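Local coordinates for protein SAM-dependent methyltransferase (Thiobacillus denitrificans, PDB 5EPE) that binds S-adenosyl-L-homocysteine and probably transfers methyl groups from S-adenosylmethionine to an acceptor that has not been established, at residues A[9-14]-A[197-202]; A[37-42]-A[103-108]. One frame throughout, in Å; residues are numbered along the deposited sequence.

Interaction 1 (A[9-14]-A[197-202]); sequences ITESAH and AAKWLT
Thr10 and Lys199 meet through their aliphatic parts because the Thr10 methyl stands anti to its backbone N (chi1 -68° for OG1) and because Lys199, its CG anti to the carbonyl carbon, is fully extended beyond that atom. Thr10 CG2 lies 3.6 Å from Lys199 CG, while Thr10 OG1 bonds back to Ile6 O within its own helix. The lysine chain runs at about a right angle to the His14 side chain, whose CE1 is wedged 3.6 Å from both Ala198 CB and Lys199 CG; Glu11 CG lies over one face of the imidazole. Farther out, Glu11 and Lys199 run side by side in the same direction and end in a long salt bridge, Glu11 OE1 to Lys199 NZ 4.0 Å. Each has other partners: Glu196 for the ammonium, Tyr195 and the S-adenosyl-L-homocysteine-binding His17 for the carboxylate, so the contact lies one residue behind the ligand.

No direct hydrogen bond is assigned between the two segments; a water joins them. It donates to Thr10 O (2.8 Å), accepts from Ala13 N, and also bonds His14 ND1, in the ring plane, and Thr202 OG1 at 2.7 Å. With His14 NE2 hydrogen-bonded to Tyr195 O, both ring nitrogens have partners. The water thus ties the type I turn from Glu11 to His14 to the helix, while Thr202 CG2 presses on Ile9 O.

Helix 5-11 and its turn pack against helix 189-209, where Arg33 of the second subunit bonds Ala198 O and Thr202 OG1; helix 69-82 touches Glu11 and Ser12, and helix 216-237 receives Trp200.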
# COMPACT_ATOMS: atom_id res chain seq x y z
N ILE A 9 -18.58 -41.22 8.94
CA ILE A 9 -19.32 -40.57 10.03
C ILE A 9 -19.74 -39.11 9.69
O ILE A 9 -20.86 -38.72 9.88
CB ILE A 9 -18.48 -40.56 11.31
CG1 ILE A 9 -18.40 -41.99 11.89
CG2 ILE A 9 -19.09 -39.62 12.35
CD1 ILE A 9 -17.32 -42.16 12.95
N THR A 10 -18.79 -38.34 9.17
CA THR A 10 -18.97 -36.95 8.92
C THR A 10 -19.95 -36.70 7.77
O THR A 10 -20.71 -35.73 7.80
CB THR A 10 -17.56 -36.39 8.58
OG1 THR A 10 -16.80 -36.47 9.81
CG2 THR A 10 -17.63 -35.06 8.17
N GLU A 11 -19.88 -37.56 6.74
CA GLU A 11 -20.66 -37.35 5.52
C GLU A 11 -21.82 -38.32 5.32
O GLU A 11 -22.39 -38.38 4.23
CB GLU A 11 -19.73 -37.34 4.34
CG GLU A 11 -18.77 -36.15 4.41
CD GLU A 11 -18.05 -35.81 3.13
OE1 GLU A 11 -16.97 -35.21 3.23
OE2 GLU A 11 -18.53 -36.14 2.05
N SER A 12 -22.22 -39.00 6.38
CA SER A 12 -23.27 -40.04 6.26
C SER A 12 -24.62 -39.46 5.78
O SER A 12 -25.46 -40.19 5.26
CB SER A 12 -23.51 -40.79 7.58
OG SER A 12 -23.86 -39.89 8.63
N ALA A 13 -24.85 -38.17 6.01
CA ALA A 13 -26.10 -37.55 5.65
C ALA A 13 -25.95 -36.68 4.42
O ALA A 13 -26.85 -35.89 4.14
CB ALA A 13 -26.61 -36.72 6.82
N HIS A 14 -24.82 -36.71 3.72
CA HIS A 14 -24.66 -35.91 2.49
C HIS A 14 -25.17 -36.71 1.27
O HIS A 14 -24.81 -37.88 1.16
CB HIS A 14 -23.19 -35.66 2.24
CG HIS A 14 -22.61 -34.52 3.00
ND1 HIS A 14 -22.70 -34.41 4.38
CD2 HIS A 14 -21.97 -33.41 2.57
CE1 HIS A 14 -22.09 -33.29 4.75
NE2 HIS A 14 -21.68 -32.65 3.68
N ALA A 197 -21.08 -27.06 6.30
CA ALA A 197 -21.94 -26.90 7.46
C ALA A 197 -22.78 -28.09 7.81
O ALA A 197 -23.06 -28.36 9.01
CB ALA A 197 -22.79 -25.66 7.35
N ALA A 198 -23.17 -28.83 6.79
CA ALA A 198 -23.94 -30.05 7.04
C ALA A 198 -23.15 -31.06 7.82
O ALA A 198 -23.74 -31.88 8.51
CB ALA A 198 -24.40 -30.69 5.70
N LYS A 199 -21.82 -31.04 7.70
CA LYS A 199 -20.99 -31.95 8.49
C LYS A 199 -21.12 -31.67 9.97
O LYS A 199 -21.04 -32.59 10.77
CB LYS A 199 -19.53 -31.83 8.11
CG LYS A 199 -19.20 -32.17 6.66
CD LYS A 199 -17.72 -31.89 6.41
CE LYS A 199 -17.36 -32.10 4.95
NZ LYS A 199 -15.91 -31.76 4.84
N TRP A 200 -21.35 -30.41 10.34
CA TRP A 200 -21.36 -30.06 11.75
C TRP A 200 -22.57 -30.67 12.46
O TRP A 200 -22.44 -31.22 13.54
CB TRP A 200 -21.29 -28.53 11.96
CG TRP A 200 -20.26 -27.86 11.12
CD1 TRP A 200 -19.08 -28.37 10.68
CD2 TRP A 200 -20.32 -26.52 10.67
NE1 TRP A 200 -18.42 -27.44 9.90
CE2 TRP A 200 -19.17 -26.29 9.88
CE3 TRP A 200 -21.25 -25.49 10.84
CZ2 TRP A 200 -18.92 -25.09 9.26
CZ3 TRP A 200 -20.99 -24.27 10.24
CH2 TRP A 200 -19.83 -24.09 9.46
N LEU A 201 -23.74 -30.60 11.83
CA LEU A 201 -24.95 -31.18 12.44
C LEU A 201 -24.80 -32.70 12.54
O LEU A 201 -25.12 -33.31 13.55
CB LEU A 201 -26.18 -30.78 11.61
CG LEU A 201 -27.52 -31.31 12.15
CD1 LEU A 201 -27.73 -30.84 13.57
CD2 LEU A 201 -28.69 -30.92 11.25
N THR A 202 -24.30 -33.31 11.46
CA THR A 202 -24.06 -34.73 11.45
C THR A 202 -23.12 -35.16 12.61
O THR A 202 -23.39 -36.12 13.32
CB THR A 202 -23.52 -35.20 10.09
OG1 THR A 202 -24.48 -34.86 9.08
CG2 THR A 202 -23.28 -36.78 10.08
O HOH W 1 -23.29 -35.66 6.82

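Interaction 2 (A[37-42]-A[103-108])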
# COMPACT_ATOMS: atom_id res chain seq x y z
N GLY A 37 -30.58 -41.66 -23.14
CA GLY A 37 -29.78 -42.76 -23.64
C GLY A 37 -28.30 -42.52 -23.58
O GLY A 37 -27.51 -43.48 -23.74
N ALA A 38 -27.86 -41.27 -23.30
CA ALA A 38 -26.44 -41.02 -23.20
C ALA A 38 -25.85 -41.89 -22.08
O ALA A 38 -26.50 -42.07 -21.05
CB ALA A 38 -26.17 -39.54 -22.91
N ARG A 39 -24.63 -42.39 -22.29
CA ARG A 39 -23.95 -43.27 -21.34
C ARG A 39 -22.92 -42.44 -20.54
O ARG A 39 -22.11 -41.72 -21.10
CB ARG A 39 -23.23 -44.42 -22.03
CG ARG A 39 -24.15 -45.39 -22.79
CD ARG A 39 -23.44 -46.14 -23.95
NE ARG A 39 -22.77 -45.17 -24.86
CZ ARG A 39 -22.03 -45.46 -25.93
NH1 ARG A 39 -21.47 -44.45 -26.61
NH2 ARG A 39 -21.82 -46.74 -26.33
N VAL A 40 -22.96 -42.60 -19.23
CA VAL A 40 -22.09 -41.89 -18.31
C VAL A 40 -21.34 -42.89 -17.45
O VAL A 40 -21.94 -43.80 -16.92
CB VAL A 40 -22.89 -40.98 -17.36
CG1 VAL A 40 -21.95 -40.14 -16.50
CG2 VAL A 40 -23.81 -40.10 -18.17
N LEU A 41 -20.04 -42.69 -17.30
CA LEU A 41 -19.20 -43.39 -16.32
C LEU A 41 -18.77 -42.38 -15.27
O LEU A 41 -18.30 -41.27 -15.62
CB LEU A 41 -17.95 -43.94 -16.98
CG LEU A 41 -16.92 -44.64 -16.07
CD1 LEU A 41 -17.49 -45.92 -15.46
CD2 LEU A 41 -15.65 -44.92 -16.83
N ASP A 42 -18.93 -42.75 -14.00
CA ASP A 42 -18.60 -41.84 -12.87
C ASP A 42 -17.64 -42.59 -11.94
O ASP A 42 -18.04 -43.56 -11.28
CB ASP A 42 -19.85 -41.38 -12.16
CG ASP A 42 -19.61 -40.21 -11.18
OD1 ASP A 42 -18.48 -39.58 -11.15
OD2 ASP A 42 -20.59 -39.89 -10.42
N LYS A 103 -17.93 -47.85 -24.72
CA LYS A 103 -17.53 -46.44 -24.62
C LYS A 103 -18.67 -45.63 -24.02
O LYS A 103 -19.83 -46.04 -24.11
CB LYS A 103 -17.20 -45.84 -25.97
CG LYS A 103 -15.96 -46.38 -26.67
CD LYS A 103 -14.78 -46.63 -25.77
CE LYS A 103 -13.56 -46.84 -26.64
NZ LYS A 103 -12.35 -47.19 -25.83
N VAL A 104 -18.34 -44.47 -23.45
CA VAL A 104 -19.33 -43.61 -22.87
C VAL A 104 -19.27 -42.22 -23.50
O VAL A 104 -18.27 -41.81 -24.08
CB VAL A 104 -19.21 -43.55 -21.32
CG1 VAL A 104 -19.39 -44.96 -20.72
CG2 VAL A 104 -17.88 -42.97 -20.88
N ASP A 105 -20.39 -41.50 -23.37
CA ASP A 105 -20.52 -40.15 -23.90
C ASP A 105 -19.96 -39.12 -22.92
O ASP A 105 -19.56 -38.03 -23.32
CB ASP A 105 -21.99 -39.91 -24.19
CG ASP A 105 -22.54 -40.97 -25.16
OD1 ASP A 105 -21.95 -41.10 -26.24
OD2 ASP A 105 -23.40 -41.79 -24.77
N VAL A 106 -20.00 -39.45 -21.64
CA VAL A 106 -19.46 -38.61 -20.57
C VAL A 106 -18.69 -39.49 -19.58
O VAL A 106 -19.25 -40.45 -19.01
CB VAL A 106 -20.59 -37.89 -19.80
CG1 VAL A 106 -20.01 -37.00 -18.70
CG2 VAL A 106 -21.48 -37.05 -20.72
N ALA A 107 -17.41 -39.18 -19.39
CA ALA A 107 -16.59 -39.91 -18.43
C ALA A 107 -16.12 -38.92 -17.37
O ALA A 107 -15.49 -37.88 -17.69
CB ALA A 107 -15.41 -40.58 -19.11
N ALA A 108 -16.48 -39.19 -16.11
CA ALA A 108 -16.39 -38.19 -15.04
C ALA A 108 -15.58 -38.67 -13.86
O ALA A 108 -15.65 -39.81 -13.49
CB ALA A 108 -17.77 -37.82 -14.55
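Arg39 and Asp105 grip each other through backbone and side chain together. Asp105 OD2 receives Arg39 N at 2.8 Å in an almost straight bond (175°), using the lone pair that faces away from OD1. The same carboxylate meets the guanidinium in a salt bridge whose two hydrogen bonds, Arg39 NE to Asp105 OD2 and Arg39 NH1 to Asp105 OD1, are both weak at 3.4 Å; the two planes are turned 36° apart. The arginine chain bends at chi3 (-53°), and its guanidinium lays one face over the Lys103 carbonyl, with Lys103 O 2.9 Å from Arg39 CZ, while Asp105 stays at the edge.

Arg39 O in turn accepts hydrogen bonds from two amides, Asp105 N and Val106 N, where strand 104-110 turns a corner at Asp105. Beyond it the pairing is regular and parallel: Leu41 N bonds Val106 O at 2.9 Å, and Ala108 N bonds Leu41 O at 2.8 Å. Val40 CA adds a CA-H...O contact to Val106 O. Val40, Asp42, Val106 and Ala108 share one face of the sheet, where helix 49-58 packs on Val40, Asp42 and Ala108, and Leu137 on Val106 and Ala108. Leu41 and Ala107 occupy the other; Leu41 CB there rests on Val104 CG2 (4.0 Å).

Strand 61-66 pairs with the far side of 39-43, placing this contact centrally in the Rossmann-like methyltransferase sheet, and the side chain of Asp42 lies about 5 Å from the bound S-adenosyl-L-homocysteine. Chemically, Asp105 closes the start of the strand pair by binding both an amide and a cation. Glu131 is a second anionic partner for Arg39 NH1, so the guanidinium probably offsets the repulsion between the two carboxylates.

How the interactions relate
Interaction 2 is buried and joins neighbouring parallel strands of the central sheet, so direct backbone hydrogen bonds dominate, with an ion pair only where the strands begin. Interaction 1 is partly buried and joins the end of one helix and the turn after it to a second helix; it relies on aliphatic packing, a shared water and a long ion pair. A second subunit takes part in it, whereas no other chain touches interaction 2. The centres of interaction 1 and interaction 2 are about 29 Å apart, on opposite sides of the chain's centre, and no helix or strand is common to both. Chemistry thus follows place in the fold, though both approach S-adenosyl-L-homocysteine, through Glu11 and Asp42.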